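Local atomic coordinates of uncharacterized protein MJ0764 (Methanocaldococcus jannaschii, PDB entry 2B8M), a protein that is of unknown function but adopts the double-stranded beta-helix fold of the RmlC-like cupins. Residues G56-D64 with N81-N90. Residues are numbered along the deposited sequence; the frame is centred on the assembly and turned at random.
Sequences GEMTLTLED and NVKMLIQNIN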
loop_
_atom_site.group_PDB
_atom_site.type_symbol
_atom_site.label_atom_id
_atom_site.label_comp_id
_atom_site.label_asym_id
_atom_site.label_seq_id
_atom_site.Cartn_x
_atom_site.Cartn_y
_atom_site.Cartn_z
ATOM N N GLY A 56 -9.855 2.673 11.248
ATOM C CA GLY A 56 -10.852 3.712 11.296
ATOM C C GLY A 56 -11.731 3.794 10.055
ATOM O O GLY A 56 -11.913 2.815 9.325
ATOM N N GLU A 57 -12.285 4.978 9.843
ATOM C CA GLU A 57 -13.273 5.207 8.812
ATOM C C GLU A 57 -12.980 6.520 8.117
ATOM O O GLU A 57 -12.786 7.553 8.772
ATOM C CB GLU A 57 -14.659 5.256 9.444
ATOM C CG GLU A 57 -15.816 5.475 8.454
ATOM C CD GLU A 57 -17.170 5.331 9.130
ATOM O OE1 GLU A 57 -17.279 4.497 10.056
ATOM O OE2 GLU A 57 -18.109 6.059 8.755
HETATM N N MSE A 58 -12.955 6.461 6.783
HETATM C CA MSE A 58 -12.695 7.606 5.950
HETATM C C MSE A 58 -13.995 8.091 5.372
HETATM O O MSE A 58 -14.800 7.290 4.959
HETATM C CB MSE A 58 -11.795 7.187 4.784
HETATM C CG MSE A 58 -11.619 8.272 3.752
HETATM SE SE MSE A 58 -10.591 7.626 2.231
HETATM C CE MSE A 58 -8.842 7.262 3.210
ATOM N N THR A 59 -14.170 9.408 5.323
ATOM C CA THR A 59 -15.248 10.023 4.593
ATOM C C THR A 59 -14.599 10.667 3.375
ATOM O O THR A 59 -13.773 11.588 3.484
ATOM C CB THR A 59 -16.004 11.024 5.488
ATOM O OG1 THR A 59 -16.552 10.325 6.596
ATOM C CG2 THR A 59 -17.142 11.676 4.746
ATOM N N LEU A 60 -14.973 10.155 2.210
ATOM C CA LEU A 60 -14.382 10.527 0.932
ATOM C C LEU A 60 -15.443 11.190 0.057
ATOM O O LEU A 60 -16.470 10.617 -0.239
ATOM C CB LEU A 60 -13.890 9.259 0.230
ATOM C CG LEU A 60 -13.230 9.504 -1.120
ATOM C CD1 LEU A 60 -11.947 10.287 -0.951
ATOM C CD2 LEU A 60 -12.962 8.174 -1.820
ATOM N N THR A 61 -15.231 12.449 -0.295
ATOM C CA THR A 61 -16.113 13.157 -1.188
ATOM C C THR A 61 -15.385 13.387 -2.498
ATOM O O THR A 61 -14.333 14.030 -2.530
ATOM C CB THR A 61 -16.612 14.509 -0.588
ATOM O OG1 THR A 61 -17.115 14.283 0.747
ATOM C CG2 THR A 61 -17.728 15.051 -1.408
ATOM N N LEU A 62 -15.971 12.863 -3.576
ATOM C CA LEU A 62 -15.432 12.985 -4.890
ATOM C C LEU A 62 -16.381 13.797 -5.746
ATOM O O LEU A 62 -17.605 13.549 -5.780
ATOM C CB LEU A 62 -15.209 11.623 -5.543
ATOM C CG LEU A 62 -14.283 10.642 -4.848
ATOM C CD1 LEU A 62 -14.139 9.422 -5.738
ATOM C CD2 LEU A 62 -12.923 11.246 -4.556
ATOM N N GLU A 63 -15.823 14.784 -6.428
ATOM C CA GLU A 63 -16.601 15.643 -7.316
ATOM C C GLU A 63 -17.922 16.076 -6.699
ATOM O O GLU A 63 -17.893 16.651 -5.631
ATOM C CB GLU A 63 -16.779 14.995 -8.693
ATOM C CG GLU A 63 -15.521 14.778 -9.466
ATOM C CD GLU A 63 -14.858 16.052 -9.998
ATOM O OE1 GLU A 63 -15.532 17.088 -10.142
ATOM O OE2 GLU A 63 -13.633 16.024 -10.300
ATOM N N ASP A 64 -19.045 15.809 -7.366
ATOM C CA ASP A 64 -20.394 16.245 -6.931
ATOM C C ASP A 64 -21.167 15.172 -6.168
ATOM O O ASP A 64 -22.372 15.338 -5.892
ATOM C CB ASP A 64 -21.199 16.719 -8.153
ATOM C CG ASP A 64 -20.724 18.080 -8.664
ATOM N N ASN A 81 -7.200 12.983 -12.031
ATOM C CA ASN A 81 -7.861 14.218 -12.351
ATOM C C ASN A 81 -9.263 14.299 -11.812
ATOM O O ASN A 81 -10.162 14.800 -12.489
ATOM C CB ASN A 81 -7.862 14.441 -13.869
ATOM C CG ASN A 81 -6.881 15.477 -14.283
ATOM O OD1 ASN A 81 -6.596 16.409 -13.536
ATOM N ND2 ASN A 81 -6.353 15.338 -15.500
ATOM N N VAL A 82 -9.425 13.855 -10.580
ATOM C CA VAL A 82 -10.703 13.837 -9.890
ATOM C C VAL A 82 -10.580 14.684 -8.601
ATOM O O VAL A 82 -9.632 14.493 -7.801
ATOM C CB VAL A 82 -11.110 12.374 -9.529
ATOM C CG1 VAL A 82 -12.310 12.326 -8.587
ATOM C CG2 VAL A 82 -11.426 11.567 -10.771
ATOM N N LYS A 83 -11.547 15.566 -8.376
ATOM C CA LYS A 83 -11.585 16.388 -7.177
ATOM C C LYS A 83 -11.971 15.546 -5.991
ATOM O O LYS A 83 -13.029 14.870 -6.019
ATOM C CB LYS A 83 -12.582 17.516 -7.317
ATOM C CG LYS A 83 -12.547 18.487 -6.173
ATOM C CD LYS A 83 -13.169 19.822 -6.534
ATOM C CE LYS A 83 -14.570 19.701 -7.088
ATOM N NZ LYS A 83 -15.208 21.001 -7.324
HETATM N N MSE A 84 -11.107 15.551 -4.987
HETATM C CA MSE A 84 -11.325 14.739 -3.807
HETATM C C MSE A 84 -11.068 15.450 -2.495
HETATM O O MSE A 84 -10.269 16.403 -2.387
HETATM C CB MSE A 84 -10.434 13.504 -3.816
HETATM C CG MSE A 84 -8.959 13.835 -3.918
HETATM SE SE MSE A 84 -7.845 12.248 -4.229
HETATM C CE MSE A 84 -8.238 11.364 -2.647
ATOM N N LEU A 85 -11.797 14.980 -1.501
ATOM C CA LEU A 85 -11.564 15.373 -0.120
ATOM C C LEU A 85 -11.650 14.154 0.795
ATOM O O LEU A 85 -12.629 13.382 0.713
ATOM C CB LEU A 85 -12.626 16.336 0.311
ATOM C CG LEU A 85 -12.587 16.782 1.763
ATOM C CD1 LEU A 85 -11.293 17.496 2.014
ATOM C CD2 LEU A 85 -13.793 17.589 2.102
ATOM N N ILE A 86 -10.621 14.008 1.636
ATOM C CA ILE A 86 -10.555 12.980 2.645
ATOM C C ILE A 86 -10.685 13.593 3.998
ATOM O O ILE A 86 -9.861 14.420 4.398
ATOM C CB ILE A 86 -9.213 12.214 2.578
ATOM C CG1 ILE A 86 -9.116 11.413 1.270
ATOM C CG2 ILE A 86 -9.031 11.266 3.741
ATOM C CD1 ILE A 86 -7.715 10.851 1.035
ATOM N N GLN A 87 -11.672 13.122 4.735
ATOM C CA GLN A 87 -11.940 13.556 6.099
ATOM C C GLN A 87 -12.052 12.367 7.040
ATOM O O GLN A 87 -12.462 11.279 6.631
ATOM C CB GLN A 87 -13.257 14.322 6.177
ATOM C CG GLN A 87 -13.400 15.527 5.284
ATOM C CD GLN A 87 -14.796 16.050 5.382
ATOM O OE1 GLN A 87 -15.064 17.080 6.036
ATOM N NE2 GLN A 87 -15.719 15.336 4.766
ATOM N N ASN A 88 -11.624 12.553 8.295
ATOM C CA ASN A 88 -12.013 11.668 9.354
ATOM C C ASN A 88 -13.019 12.306 10.268
ATOM O O ASN A 88 -12.692 13.101 11.155
ATOM C CB ASN A 88 -10.817 11.170 10.163
ATOM C CG ASN A 88 -11.217 10.164 11.249
ATOM O OD1 ASN A 88 -12.332 9.627 11.254
ATOM N ND2 ASN A 88 -10.337 9.958 12.196
ATOM N N ILE A 89 -14.266 11.942 10.045
ATOM C CA ILE A 89 -15.371 12.411 10.865
ATOM C C ILE A 89 -15.777 11.360 11.905
ATOM O O ILE A 89 -16.111 11.695 13.041
ATOM C CB ILE A 89 -16.567 12.724 9.976
ATOM C CG1 ILE A 89 -16.185 13.790 8.949
ATOM C CG2 ILE A 89 -17.761 13.186 10.807
ATOM C CD1 ILE A 89 -17.288 14.116 7.979
ATOM N N ASN A 90 -15.761 10.100 11.504
ATOM C CA ASN A 90 -16.497 9.061 12.208
ATOM C C ASN A 90 -15.642 8.077 12.991
ATOM O O ASN A 90 -16.183 7.105 13.499
ATOM C CB ASN A 90 -17.361 8.281 11.199
ATOM C CG ASN A 90 -18.438 9.158 10.548
ATOM O OD1 ASN A 90 -18.971 10.059 11.166
ATOM N ND2 ASN A 90 -18.707 8.911 9.273
HETATM O O HOH W 1 -14.831 9.388 8.829
HETATM O O HOH W 2 -15.042 14.071 2.640
HETATM O O HOH W 3 -12.494 16.171 -12.754
#
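Thr59 and Thr61 pair with Gln87 and Leu85 through reciprocal backbone hydrogen bonds between antiparallel strands 57-62 and 83-87, the straightest from Thr59 N to Gln87 O (2.9 Å, 172° at the hydrogen). Glu63 prolongs the pairing past the strand end: its N donates to Lys83 O, and its carboxylate OE2 takes the N-H of Lys83 (2.9 Å) from above the carboxylate plane. A bend at chi2 (-71°) folds the side chain back to that amide, and a water joins OE2 to Asn81 O. With an alanine in place of Glu63, the Lys83 N-H would probably lose its acceptor and the water at Asn81 O its carboxylate mate. At the other end, Asn90 ND2 donates to Glu57 OE2 (3.0 Å) in a bent bond from above the carboxylate plane, while Glu57 OE1 forms a salt bridge with Lys71. The strands are neighbours in one sheet of the cupin double-stranded beta-helix. On the face turned to the barrel interior, Leu60 CD1 meets Ile86 CG1 (3.8 Å), and Met58, a selenomethionine, lies against Ile86 CG2 and reaches Phe96 and Leu51 of the opposing sheet. Leu62 CD2 presses tightly on CB of selenomethionine Met84 (3.4 Å). On the other face, a water links Thr59 O, Thr61 OG1 and Gln87 NE2.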